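PDB 3WCA: farnesyltransferase, putative from Trypanosoma cruzi, which probably condenses two molecules of farnesyl diphosphate into squalene, using NADPH or NADH and magnesium, the first committed step toward lanosterol. Local coordinates for residues L49-E52 with M53-V57; A313-F316 with H317-E321. The protein carries 1 engineered substitution. All blocks are in the same frame, centred on the assembly; numbering follows the deposited sequence.

Contact 1 (L49-E52 with M53-V57)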
loop_
_atom_site.group_PDB
_atom_site.type_symbol
_atom_site.label_atom_id
_atom_site.label_comp_id
_atom_site.label_asym_id
_atom_site.label_seq_id
_atom_site.Cartn_x
_atom_site.Cartn_y
_atom_site.Cartn_z
ATOM N N LEU A 49 0.111 -6.075 16.508
ATOM C CA LEU A 49 -1.249 -5.928 17.012
ATOM C C LEU A 49 -1.634 -6.980 18.034
ATOM O O LEU A 49 -1.166 -8.127 17.979
ATOM C CB LEU A 49 -2.248 -5.968 15.848
ATOM C CG LEU A 49 -2.177 -4.775 14.889
ATOM C CD1 LEU A 49 -3.086 -5.019 13.704
ATOM C CD2 LEU A 49 -2.592 -3.504 15.610
ATOM N N ASP A 50 -2.485 -6.577 18.976
ATOM C CA ASP A 50 -2.965 -7.489 20.009
ATOM C C ASP A 50 -3.875 -8.510 19.328
ATOM O O ASP A 50 -4.538 -8.203 18.336
ATOM C CB ASP A 50 -3.747 -6.729 21.088
ATOM C CG ASP A 50 -2.855 -5.877 21.969
ATOM O OD1 ASP A 50 -1.954 -5.210 21.433
ATOM O OD2 ASP A 50 -3.061 -5.862 23.202
ATOM N N GLU A 51 -3.901 -9.717 19.876
ATOM C CA GLU A 51 -4.689 -10.815 19.335
ATOM C C GLU A 51 -6.070 -10.492 18.736
ATOM O O GLU A 51 -6.343 -10.860 17.594
ATOM C CB GLU A 51 -4.803 -11.901 20.410
ATOM C CG GLU A 51 -5.685 -13.093 20.062
ATOM C CD GLU A 51 -5.263 -14.353 20.802
ATOM O OE1 GLU A 51 -4.331 -15.035 20.322
ATOM O OE2 GLU A 51 -5.845 -14.652 21.865
ATOM N N GLU A 52 -6.938 -9.809 19.472
ATOM C CA GLU A 52 -8.276 -9.517 18.945
ATOM C C GLU A 52 -8.293 -8.655 17.681
ATOM O O GLU A 52 -8.997 -8.950 16.711
ATOM C CB GLU A 52 -9.142 -8.851 20.013
ATOM C CG GLU A 52 -10.563 -8.604 19.534
ATOM C CD GLU A 52 -11.475 -8.078 20.625
ATOM O OE1 GLU A 52 -11.680 -8.804 21.627
ATOM O OE2 GLU A 52 -11.986 -6.941 20.475
ATOM N N MET A 53 -7.532 -7.572 17.714
ATOM C CA MET A 53 -7.431 -6.657 16.588
ATOM C C MET A 53 -6.710 -7.384 15.463
ATOM O O MET A 53 -7.058 -7.254 14.291
ATOM C CB MET A 53 -6.616 -5.426 17.008
ATOM C CG MET A 53 -6.302 -4.435 15.901
ATOM S SD MET A 53 -7.712 -3.414 15.492
ATOM C CE MET A 53 -7.375 -1.981 16.521
ATOM N N ARG A 54 -5.713 -8.172 15.843
ATOM C CA ARG A 54 -4.895 -8.900 14.897
ATOM C C ARG A 54 -5.676 -9.890 14.056
ATOM O O ARG A 54 -5.419 -10.029 12.855
ATOM C CB ARG A 54 -3.763 -9.612 15.638
ATOM C CG ARG A 54 -2.587 -9.946 14.759
ATOM C CD ARG A 54 -1.343 -10.153 15.591
ATOM N NE ARG A 54 -1.328 -11.455 16.230
ATOM C CZ ARG A 54 -0.773 -11.704 17.413
ATOM N NH1 ARG A 54 -0.186 -10.737 18.099
ATOM N NH2 ARG A 54 -0.811 -12.931 17.906
ATOM N N ASP A 55 -6.621 -10.585 14.685
ATOM C CA ASP A 55 -7.437 -11.557 13.967
ATOM C C ASP A 55 -8.284 -10.826 12.939
ATOM O O ASP A 55 -8.379 -11.251 11.796
ATOM C CB ASP A 55 -8.368 -12.324 14.919
ATOM C CG ASP A 55 -7.612 -13.216 15.890
ATOM O OD1 ASP A 55 -6.587 -13.806 15.491
ATOM O OD2 ASP A 55 -8.060 -13.336 17.053
ATOM N N ALA A 56 -8.899 -9.725 13.360
ATOM C CA ALA A 56 -9.749 -8.947 12.471
ATOM C C ALA A 56 -8.945 -8.398 11.285
ATOM O O ALA A 56 -9.379 -8.481 10.133
ATOM C CB ALA A 56 -10.389 -7.811 13.241
ATOM N N VAL A 57 -7.776 -7.834 11.573
ATOM C CA VAL A 57 -6.927 -7.283 10.524
ATOM C C VAL A 57 -6.385 -8.392 9.618
ATOM O O VAL A 57 -6.292 -8.214 8.400
ATOM C CB VAL A 57 -5.775 -6.461 11.128
ATOM C CG1 VAL A 57 -4.719 -6.166 10.082
ATOM C CG2 VAL A 57 -6.325 -5.165 11.678
#

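Contact 2 (A313-F316 with H317-E321)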
loop_
_atom_site.group_PDB
_atom_site.type_symbol
_atom_site.label_atom_id
_atom_site.label_comp_id
_atom_site.label_asym_id
_atom_site.label_seq_id
_atom_site.Cartn_x
_atom_site.Cartn_y
_atom_site.Cartn_z
ATOM N N ALA A 313 15.511 -4.000 10.426
ATOM C CA ALA A 313 15.460 -4.393 11.832
ATOM C C ALA A 313 15.445 -3.153 12.709
ATOM O O ALA A 313 14.687 -3.079 13.677
ATOM C CB ALA A 313 16.666 -5.283 12.186
ATOM N N ARG A 314 16.257 -2.163 12.356
ATOM C CA ARG A 314 16.327 -0.939 13.138
ATOM C C ARG A 314 14.993 -0.211 13.114
ATOM O O ARG A 314 14.540 0.304 14.139
ATOM C CB ARG A 314 17.422 -0.022 12.599
ATOM C CG ARG A 314 17.718 1.201 13.467
ATOM C CD ARG A 314 18.692 2.156 12.765
ATOM N NE ARG A 314 19.881 1.451 12.297
ATOM C CZ ARG A 314 20.315 1.445 11.036
ATOM N NH1 ARG A 314 19.664 2.114 10.083
ATOM N NH2 ARG A 314 21.407 0.763 10.724
ATOM N N ILE A 315 14.370 -0.155 11.940
ATOM C CA ILE A 315 13.080 0.519 11.809
ATOM C C ILE A 315 12.029 -0.204 12.667
ATOM O O ILE A 315 11.259 0.425 13.387
ATOM C CB ILE A 315 12.626 0.561 10.331
ATOM C CG1 ILE A 315 13.497 1.569 9.566
ATOM C CG2 ILE A 315 11.115 0.889 10.246
ATOM C CD1 ILE A 315 13.311 1.570 8.052
ATOM N N PHE A 316 12.006 -1.525 12.593
ATOM C CA PHE A 316 11.069 -2.285 13.394
ATOM C C PHE A 316 11.301 -2.059 14.887
ATOM O O PHE A 316 10.349 -2.003 15.680
ATOM C CB PHE A 316 11.188 -3.775 13.091
ATOM C CG PHE A 316 10.229 -4.256 12.047
ATOM C CD1 PHE A 316 10.485 -4.048 10.693
ATOM C CD2 PHE A 316 9.060 -4.915 12.415
ATOM C CE1 PHE A 316 9.590 -4.497 9.715
ATOM C CE2 PHE A 316 8.162 -5.364 11.453
ATOM C CZ PHE A 316 8.430 -5.154 10.097
ATOM N N HIS A 317 12.560 -1.900 15.265
ATOM C CA HIS A 317 12.895 -1.716 16.661
ATOM C C HIS A 317 12.478 -0.405 17.296
ATOM O O HIS A 317 11.943 -0.403 18.405
ATOM C CB HIS A 317 14.396 -1.889 16.892
ATOM C CG HIS A 317 14.788 -1.696 18.323
ATOM N ND1 HIS A 317 14.582 -2.663 19.285
ATOM C CD2 HIS A 317 15.254 -0.606 18.978
ATOM C CE1 HIS A 317 14.900 -2.175 20.471
ATOM N NE2 HIS A 317 15.309 -0.929 20.313
ATOM N N TYR A 318 12.726 0.703 16.610
ATOM C CA TYR A 318 12.419 2.016 17.163
ATOM C C TYR A 318 11.069 2.653 16.876
ATOM O O TYR A 318 10.685 3.588 17.575
ATOM C CB TYR A 318 13.515 3.006 16.765
ATOM C CG TYR A 318 14.833 2.771 17.463
ATOM C CD1 TYR A 318 15.051 3.240 18.758
ATOM C CD2 TYR A 318 15.859 2.067 16.834
ATOM C CE1 TYR A 318 16.263 3.013 19.410
ATOM C CE2 TYR A 318 17.071 1.833 17.474
ATOM C CZ TYR A 318 17.268 2.309 18.762
ATOM O OH TYR A 318 18.473 2.079 19.399
ATOM N N SER A 319 10.348 2.175 15.868
ATOM C CA SER A 319 9.046 2.757 15.541
ATOM C C SER A 319 7.944 2.303 16.496
ATOM O O SER A 319 6.894 1.836 16.052
ATOM C CB SER A 319 8.637 2.389 14.113
ATOM O OG SER A 319 9.632 2.768 13.183
ATOM N N THR A 320 8.176 2.452 17.800
ATOM C CA THR A 320 7.198 2.055 18.810
ATOM C C THR A 320 6.489 3.260 19.399
ATOM O O THR A 320 5.418 3.128 19.986
ATOM C CB THR A 320 7.850 1.282 19.973
ATOM O OG1 THR A 320 8.996 2.000 20.445
ATOM C CG2 THR A 320 8.258 -0.095 19.533
ATOM N N GLU A 321 7.099 4.428 19.255
ATOM C CA GLU A 321 6.513 5.660 19.765
ATOM C C GLU A 321 6.815 6.803 18.793
ATOM O O GLU A 321 7.777 6.742 18.036
ATOM C CB GLU A 321 7.060 5.972 21.169
ATOM C CG GLU A 321 8.534 6.313 21.207
ATOM C CD GLU A 321 8.795 7.806 21.107
ATOM O OE1 GLU A 321 9.970 8.182 20.913
ATOM O OE2 GLU A 321 7.835 8.605 21.236
#

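Contact 1 (L49-E52 with M53-V57)
Leu49 meets Met53, Arg54 and Val57 in a local contact at the N-terminal end of helix 51-72, where a loop enters the first turns. The apolar half is carried by the Leu49 methyls. Leu49 CD2 rests on Met53 CG at 3.8 Å, the two side chains slanting across each other, while Leu49 CD1 reaches Val57 CG2, also at 3.8 Å, the side chains crossing at about a right angle. Phe279 of helix 274-294 packs on both Leu49 and Val57, and Met53 continues onto Tyr176 of helix 154-179.

Leu49 also offers its carbonyl. Arg54 NH1 donates to Leu49 O at 2.8 Å, approaching almost in line with the carbonyl bond, although the N-H...O angle is only 137° and the oxygen lies 29° out of the guanidinium plane. The Arg54 chain bends about CG-CD (chi3 78°) and brings NH1 back to Leu49 O; Glu51 N lies over one guanidinium face, toward its rim.

The backbone starts its helical ladder with Arg54 N to Asp50 O (2.8 Å) and Asp55 N to Glu51 O (2.9 Å). Asp50 holds the N-cap position, yet its side chain bonds Ser275 rather than capping. Glu51 and Asp55 run side by side, and Asp55 is tied to Tyr32. Acidic groups gathered in the first turns are a familiar feature of helix N-termini, here in the all-helical fold of the squalene/phytoene synthase family.

Contact 2 (A313-F316 with H317-E321)
Ile315 and Ser319 join across the last turn of helix 309-318, where the chain leaves the helix through an inverse gamma turn centred on Ser319. The main-chain bonds come first: His317 N to Ala313 O at 2.9 Å, Tyr318 N to Arg314 O at 3.1 Å, and Ser319 N to Ile315 O at 3.2 Å. Beyond them, a weak bond from Thr320 N to Tyr318 O closes the gamma turn, and Glu321 caps the start of helix 322-338 through Gln323 N and Ala324 N.

Among the side chains, the aliphatic part of Arg314 slants across Tyr318, with CG 3.9 Å from ring atom CD2. The same ring turns an edge toward Arg314 O, and one of its faces takes His317 CD2 over its centre. Phe316 turns from 317-321 to pack on Ile282 and Met286 of helix 274-294 and Val44 and Val45 of helix 40-45.

One hydroxyl adds to the backbone grip. With OG beside its backbone N (chi1 -55°), Ser319 reaches back along the last helical turn and donates from OG to Ile315 O at 2.9 Å, so this oxygen holds two donors, Ser319 N and Ser319 OG, arriving from opposite faces of its plane.

In the fold
Contact 1 opens a helix and contact 2 closes one, and the two do not touch: their centres are 20 Å apart and their nearest atoms about 10 Å. What connects them is helix 274-294, on which Met53 of contact 1 meets Val276 and Ser319 of contact 2 meets Ile282. Both stand back from the bound farnesyl thiodiphosphate, the side chain of Val57 about 8 Å from it and that of Phe316 about 10 Å. Contact 1 lies on the same helix, 51-72, as the magnesium ligands Asp68, Glu71 and Asp72, which sit at the helix's other end.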